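Local atomic coordinates of EmGH1 (Erythrobacter marinus, PDB entry 5Z87), a protein that probably hydrolyses beta-glucosidic bonds, acting as a beta-glucosidase of glycoside hydrolase family 3. Residues A[325-329]-A[330-334]. Numbering follows the deposited sequence.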
ATOM      1  N   GLY A 325      18.420 -12.359   1.855  1.00 24.78           N
ATOM      2  CA  GLY A 325      19.134 -12.571   3.104  1.00 18.38           C
ATOM      3  C   GLY A 325      18.484 -13.592   4.007  1.00 21.53           C
ATOM      4  O   GLY A 325      18.565 -13.475   5.234  1.00 23.08           O
ATOM      5  N   VAL A 326      17.832 -14.597   3.432  1.00 19.31           N
ATOM      6  CA  VAL A 326      17.176 -15.632   4.210  1.00 22.15           C
ATOM      7  C   VAL A 326      18.027 -16.893   4.289  1.00 28.75           C
ATOM      8  O   VAL A 326      18.141 -17.493   5.357  1.00 27.53           O
ATOM      9  CB  VAL A 326      15.772 -15.916   3.640  1.00 21.81           C
ATOM     10  CG1 VAL A 326      15.179 -17.209   4.227  1.00 22.98           C
ATOM     11  CG2 VAL A 326      14.861 -14.731   3.931  1.00 19.68           C
ATOM     12  N   ALA A 327      18.660 -17.286   3.185  1.00 22.06           N
ATOM     13  CA  ALA A 327      19.612 -18.383   3.193  1.00 22.73           C
ATOM     14  C   ALA A 327      21.005 -17.860   3.522  1.00 25.80           C
ATOM     15  O   ALA A 327      21.419 -16.806   3.031  1.00 23.51           O
ATOM     16  CB  ALA A 327      19.627 -19.097   1.838  1.00 23.65           C
ATOM     17  N   GLY A 328      21.735 -18.619   4.342  1.00 25.25           N
ATOM     18  CA  GLY A 328      23.065 -18.210   4.750  1.00 20.99           C
ATOM     19  C   GLY A 328      24.123 -18.373   3.683  1.00 26.80           C
ATOM     20  O   GLY A 328      25.196 -17.770   3.793  1.00 27.17           O
ATOM     21  N   SER A 329      23.839 -19.146   2.642  1.00 19.63           N
ATOM     22  CA  SER A 329      24.823 -19.374   1.596  1.00 24.63           C
ATOM     23  C   SER A 329      24.086 -19.826   0.346  1.00 22.58           C
ATOM     24  O   SER A 329      22.891 -20.114   0.377  1.00 20.95           O
ATOM     25  CB  SER A 329      25.845 -20.425   2.027  1.00 23.85           C
ATOM     26  OG  SER A 329      25.172 -21.635   2.341  1.00 25.63           O
ATOM     27  N   GLU A 330      24.830 -19.932  -0.754  1.00 25.05           N
ATOM     28  CA  GLU A 330      24.241 -20.459  -1.981  1.00 27.44           C
ATOM     29  C   GLU A 330      23.840 -21.922  -1.825  1.00 22.62           C
ATOM     30  O   GLU A 330      22.760 -22.324  -2.279  1.00 28.13           O
ATOM     31  CB  GLU A 330      25.209 -20.273  -3.141  1.00 31.23           C
ATOM     32  CG  GLU A 330      25.624 -18.832  -3.324  1.00 26.12           C
ATOM     33  CD  GLU A 330      26.390 -18.627  -4.616  1.00 40.10           C
ATOM     34  OE1 GLU A 330      27.262 -19.465  -4.920  1.00 37.70           O
ATOM     35  OE2 GLU A 330      26.112 -17.638  -5.335  1.00 40.00           O
ATOM     36  N   ALA A 331      24.672 -22.726  -1.158  1.00 25.73           N
ATOM     37  CA  ALA A 331      24.304 -24.115  -0.882  1.00 27.23           C
ATOM     38  C   ALA A 331      23.034 -24.203  -0.046  1.00 28.62           C
ATOM     39  O   ALA A 331      22.170 -25.054  -0.306  1.00 25.37           O
ATOM     40  CB  ALA A 331      25.447 -24.839  -0.167  1.00 25.28           C
ATOM     41  N   GLU A 332      22.912 -23.348   0.984  1.00 23.73           N
ATOM     42  CA  GLU A 332      21.679 -23.337   1.763  1.00 23.51           C
ATOM     43  C   GLU A 332      20.494 -22.871   0.926  1.00 20.50           C
ATOM     44  O   GLU A 332      19.373 -23.343   1.133  1.00 17.75           O
ATOM     45  CB  GLU A 332      21.818 -22.461   3.016  1.00 27.61           C
ATOM     46  CG  GLU A 332      20.503 -22.422   3.808  1.00 35.16           C
ATOM     47  CD  GLU A 332      20.599 -21.836   5.225  1.00 46.97           C
ATOM     48  OE1 GLU A 332      21.256 -20.790   5.422  1.00 43.08           O
ATOM     49  OE2 GLU A 332      19.986 -22.426   6.145  1.00 40.94           O
ATOM     50  N   ALA A 333      20.720 -21.970  -0.037  1.00 19.52           N
ATOM     51  CA  ALA A 333      19.625 -21.512  -0.896  1.00 24.54           C
ATOM     52  C   ALA A 333      19.102 -22.646  -1.772  1.00 24.54           C
ATOM     53  O   ALA A 333      17.883 -22.848  -1.886  1.00 18.13           O
ATOM     54  CB  ALA A 333      20.085 -20.334  -1.766  1.00 20.25           C
ATOM     55  N   ALA A 334      20.011 -23.390  -2.405  1.00 24.15           N
ATOM     56  CA  ALA A 334      19.602 -24.550  -3.193  1.00 22.58           C
ATOM     57  C   ALA A 334      18.757 -25.500  -2.356  1.00 20.54           C
ATOM     58  O   ALA A 334      17.703 -25.964  -2.807  1.00 22.07           O
ATOM     59  CB  ALA A 334      20.842 -25.259  -3.757  1.00 18.65           C
TER
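The carboxylate of E332 turns one face to A327 and meets the backbone N of G328 at its OE1 end. On that face CD lies 4.1 Å from A327 CA. G328 N sits toward the same face, somewhat off the carboxylate plane. The motif is an N-cap at the start of helix 330-340, in the TIM-barrel-clan N-terminal domain of a family 3 glycoside hydrolase.

S329 is the N-cap residue. Its OG accepts from E332 N at 3.1 Å, with a nearly straight N-H...O angle of 162°. The S329 side chain folds back between its own backbone N and carbonyl carbon (chi1 58°), which sets OG over the helix start. E332 returns a bond to the loop. CG stands anti to its backbone N (chi1 178°), and the extended chain carries OE1 to G328 N. At 2.5 Å between OE1 and G328 N this bond is very short, so its exact length is doubtful. In a classical capping box the glutamate would accept from S329 N. Here OE1 is 4.1 Å from S329 N, so the return bond is shifted one residue back.

The methyl of A327 packs beside the first turn, with its CB 3.8 Å from A333 CB. Both alanines are buried, and both touch helix 319-322, through I320 and H321. E330 points its CB away from the loop, though CB still touches S329 C, and its OE2 forms a salt bridge with R318. On the loop side, G325 makes backbone hydrogen bonds with the second subunit, and V326 packs on S717 of that subunit.

The first turn is closed by the backbone: A333 N donates to S329 O at 2.9 Å.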